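PDB 5DWD: esterase, which probably hydrolyses carboxylic ester bonds, as a carboxylesterase of the alpha/beta-hydrolase superfamily. Local coordinates for residues 46-50 against 139-145; 136-140 against 221-225. All blocks are in the same frame, centred on the assembly; numbering follows the deposited sequence.

In the fold
Contacts 1 and 2 have centres 8 Å apart and share Ser139 and Gln140. Along the chain, strand 42-47 comes first, then strand 133-138 with helix 140-149 directly after it, and last the 221-225 loop before helix 226-239. Strands 42-47 and 133-138 are parallel neighbours in the central sheet of an alpha/beta-hydrolase fold. Contact 1 sets the start of the helix against the loop leaving strand 42-47. Contact 2 brings the 221-225 loop to the end of strand 133-138. The turn at Ser139 fits a nucleophile elbow, and the two contacts together probably build much of the active site around it.

Contact 1: 46-50 against 139-145; sequences LLHGY and SQGAMMA
Leu47 lies against the first turn of helix 140-149 where Gly141 has no side chain. Its CD1 is 3.6 Å from Gly141 O and reaches on to Ala145 CB at 4.1 Å. CG stands anti to the carbonyl carbon, which sends the branch along the helix toward Ala145. The backbones are close here: Gly141 CA makes a CA-H...O contact of 3.6 Å with Leu47 O. A CB on Gly141 would run into both Leu47 O and His48 O.

Further along, Gln140 meets Tyr50. Amide and ring planes are nearly perpendicular, at 88°. OE1 lies in the ring plane at its edge, while NE2 is 3.8 Å from Tyr50 CD1. The amide itself is held by Trp91 N at OE1 and, weakly, by Phe92 O at NE2.

Gly137, Ser139 and Gly141 fit the Gly-X-Ser-X-Gly nucleophile elbow of the alpha/beta-hydrolases, with Ser139 as the probable nucleophile. Its strained backbone (phi 60°, psi -120°) is consistent with that role. A water links the two segments here, accepting from Tyr50 N at 2.8 Å and bonding to Ser139 OG at 2.7 Å; OG is also hydrogen-bonded to His222 NE2. Tyr50 also lines the pocket that holds a glycol ether in the crystal.

In the next shell, the CB of His48 points away from the helix. Its ND1 donates to Gly49 O at 2.8 Å, almost in the ring plane, and so braces the loop before Tyr50. NE2 bonds to Ala78 N, and Trp91 NE1 donates to His48 O. Leu115 of helix 101-126 packs on Leu47.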
# COMPACT_ATOMS: atom_id res chain seq x y z
N LEU B 46 -14.05 9.01 11.67
CA LEU B 46 -13.34 9.65 12.77
C LEU B 46 -13.60 8.93 14.05
O LEU B 46 -14.72 8.79 14.43
CB LEU B 46 -13.87 11.10 12.95
CG LEU B 46 -13.77 11.98 11.72
CD1 LEU B 46 -14.81 13.08 11.70
CD2 LEU B 46 -12.38 12.61 11.65
N LEU B 47 -12.54 8.53 14.76
CA LEU B 47 -12.64 7.67 15.96
C LEU B 47 -12.17 8.48 17.18
O LEU B 47 -10.96 8.84 17.29
CB LEU B 47 -11.84 6.40 15.81
CG LEU B 47 -12.10 5.53 14.56
CD1 LEU B 47 -11.21 4.29 14.61
CD2 LEU B 47 -13.58 5.14 14.53
N HIS B 48 -13.11 8.69 18.09
CA HIS B 48 -12.82 9.47 19.35
C HIS B 48 -11.96 8.74 20.37
O HIS B 48 -11.76 7.50 20.32
CB HIS B 48 -14.11 9.98 19.97
CG HIS B 48 -14.97 8.91 20.54
ND1 HIS B 48 -14.65 8.27 21.72
CD2 HIS B 48 -16.09 8.29 20.07
CE1 HIS B 48 -15.58 7.38 22.01
NE2 HIS B 48 -16.43 7.32 21.00
N GLY B 49 -11.45 9.52 21.34
CA GLY B 49 -10.66 8.98 22.42
C GLY B 49 -11.47 8.51 23.59
O GLY B 49 -12.70 8.65 23.67
N TYR B 50 -10.76 7.98 24.60
CA TYR B 50 -11.39 7.48 25.79
C TYR B 50 -12.07 8.59 26.55
O TYR B 50 -11.49 9.64 26.80
CB TYR B 50 -10.30 6.87 26.69
CG TYR B 50 -10.77 6.31 28.01
CD1 TYR B 50 -11.23 4.93 28.09
CD2 TYR B 50 -10.75 7.03 29.15
CE1 TYR B 50 -11.66 4.40 29.32
CE2 TYR B 50 -11.16 6.47 30.41
CZ TYR B 50 -11.63 5.18 30.46
OH TYR B 50 -12.04 4.64 31.70
N SER B 139 -6.03 9.43 20.07
CA SER B 139 -5.76 8.74 21.35
C SER B 139 -6.19 7.27 21.27
O SER B 139 -5.72 6.55 20.39
CB SER B 139 -6.40 9.55 22.45
OG SER B 139 -5.82 9.13 23.73
N GLN B 140 -7.12 6.85 22.14
CA GLN B 140 -7.60 5.45 22.05
C GLN B 140 -8.18 5.15 20.64
O GLN B 140 -8.02 4.08 20.11
CB GLN B 140 -8.70 5.19 23.12
CG GLN B 140 -9.01 3.68 23.20
CD GLN B 140 -9.99 3.37 24.36
OE1 GLN B 140 -11.15 3.74 24.29
NE2 GLN B 140 -9.46 2.90 25.46
N GLY B 141 -8.82 6.17 20.02
CA GLY B 141 -9.30 5.99 18.66
C GLY B 141 -8.22 5.82 17.65
O GLY B 141 -8.42 5.17 16.63
N ALA B 142 -7.07 6.49 17.87
CA ALA B 142 -5.92 6.31 17.02
C ALA B 142 -5.36 4.90 17.14
O ALA B 142 -4.93 4.28 16.17
CB ALA B 142 -4.86 7.38 17.33
N MET B 143 -5.36 4.38 18.35
CA MET B 143 -4.87 3.02 18.62
C MET B 143 -5.77 2.05 17.84
O MET B 143 -5.25 1.13 17.20
CB MET B 143 -4.89 2.76 20.10
CG MET B 143 -3.86 3.55 20.89
SD MET B 143 -4.10 3.28 22.66
CE MET B 143 -3.44 4.81 23.29
N MET B 144 -7.07 2.29 17.88
CA MET B 144 -7.98 1.45 17.14
C MET B 144 -7.88 1.61 15.65
O MET B 144 -8.03 0.65 14.92
CB MET B 144 -9.43 1.62 17.62
CG MET B 144 -9.78 1.07 19.00
SD MET B 144 -9.21 -0.57 19.29
CE MET B 144 -10.09 -1.45 17.96
N ALA B 145 -7.62 2.85 15.16
CA ALA B 145 -7.49 3.09 13.75
C ALA B 145 -6.34 2.26 13.16
O ALA B 145 -6.48 1.63 12.11
CB ALA B 145 -7.33 4.55 13.42
O HOH W 1 -7.97 8.06 24.86

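Contact 2: 136-140 against 221-225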
# COMPACT_ATOMS: atom_id res chain seq x y z
N VAL B 136 -9.39 7.90 10.63
CA VAL B 136 -8.75 8.95 11.42
C VAL B 136 -9.09 8.72 12.90
O VAL B 136 -10.26 8.59 13.25
CB VAL B 136 -9.24 10.34 10.96
CG1 VAL B 136 -8.61 11.46 11.78
CG2 VAL B 136 -8.86 10.48 9.48
N GLY B 137 -8.08 8.69 13.77
CA GLY B 137 -8.39 8.53 15.20
C GLY B 137 -7.57 9.42 16.09
O GLY B 137 -6.52 9.88 15.69
N PHE B 138 -8.12 9.69 17.28
CA PHE B 138 -7.39 10.40 18.31
C PHE B 138 -7.27 9.53 19.55
O PHE B 138 -8.27 8.96 20.01
CB PHE B 138 -8.11 11.70 18.71
CG PHE B 138 -7.45 12.44 19.86
CD1 PHE B 138 -6.24 13.04 19.71
CD2 PHE B 138 -8.06 12.54 21.08
CE1 PHE B 138 -5.61 13.69 20.76
CE2 PHE B 138 -7.46 13.23 22.14
CZ PHE B 138 -6.21 13.77 21.99
N SER B 139 -6.03 9.43 20.07
CA SER B 139 -5.76 8.74 21.35
C SER B 139 -6.19 7.27 21.27
O SER B 139 -5.72 6.55 20.39
CB SER B 139 -6.40 9.55 22.45
OG SER B 139 -5.82 9.13 23.73
N GLN B 140 -7.12 6.85 22.14
CA GLN B 140 -7.60 5.45 22.05
C GLN B 140 -8.18 5.15 20.64
O GLN B 140 -8.02 4.08 20.11
CB GLN B 140 -8.70 5.19 23.12
CG GLN B 140 -9.01 3.68 23.20
CD GLN B 140 -9.99 3.37 24.36
OE1 GLN B 140 -11.15 3.74 24.29
NE2 GLN B 140 -9.46 2.90 25.46
N GLY B 221 0.51 19.14 24.00
CA GLY B 221 0.25 17.95 24.80
C GLY B 221 -0.79 17.08 24.08
O GLY B 221 -0.70 16.85 22.87
N HIS B 222 -1.69 16.54 24.88
CA HIS B 222 -2.64 15.48 24.45
C HIS B 222 -3.84 16.18 23.82
O HIS B 222 -4.92 16.31 24.40
CB HIS B 222 -3.01 14.52 25.58
CG HIS B 222 -3.62 13.23 25.13
ND1 HIS B 222 -2.92 12.34 24.38
CD2 HIS B 222 -4.88 12.68 25.29
CE1 HIS B 222 -3.68 11.29 24.10
NE2 HIS B 222 -4.86 11.47 24.66
N THR B 223 -3.61 16.59 22.61
CA THR B 223 -4.61 17.30 21.78
C THR B 223 -4.18 17.27 20.32
O THR B 223 -3.15 16.68 20.01
CB THR B 223 -4.77 18.73 22.28
OG1 THR B 223 -5.89 19.32 21.66
CG2 THR B 223 -3.51 19.53 22.03
N ILE B 224 -4.96 17.88 19.44
CA ILE B 224 -4.55 18.14 18.07
C ILE B 224 -4.18 19.64 17.96
O ILE B 224 -5.09 20.50 18.17
CB ILE B 224 -5.68 17.78 17.08
CG1 ILE B 224 -6.07 16.32 17.23
CG2 ILE B 224 -5.26 18.11 15.67
CD1 ILE B 224 -7.12 15.78 16.28
N ALA B 225 -2.90 19.87 17.79
CA ALA B 225 -2.28 21.23 17.70
C ALA B 225 -2.64 21.76 16.31
O ALA B 225 -2.88 21.00 15.36
CB ALA B 225 -0.80 21.20 17.90
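Ser139 and His222 meet as in the Ser-His-Asp catalytic triad of an alpha/beta-hydrolase, with Asp190 the likely third member. The polar part is one bond, 2.7 Å between Ser139 OG and His222 NE2, and either atom could be the donor. OG lies in the plane of the imidazole, at its edge. On the far side of the ring, ND1 bonds to Asp190 OD2. Held at both nitrogens, the imidazole has little freedom to turn. With chi1 at -163°, the His222 CG points away from the backbone N, and the ring reaches from the loop to the serine.

The aromatic part is Phe138 beside His222. The two planes are inclined at 41° and the centroids are 4.8 Å apart. Phe138 CZ sits over one imidazole face, nearer the ring's edge than its centre, while Ser139 CB lies over a face of the phenyl ring. Losing the phenyl ring to an alanine at Phe138 is likely to open a gap over the imidazole and take away packing that steadies the histidine loop.

The apolar part follows the loop past the phenyl ring. CZ and CE1 reach the backbone around Thr223. Ile224 also touches Phe162 of strand 158-162. The Phe138 and Ile224 side chains run alongside each other, pointing opposite ways, with Phe138 CD1 4.1 Å from Ile224 CG1.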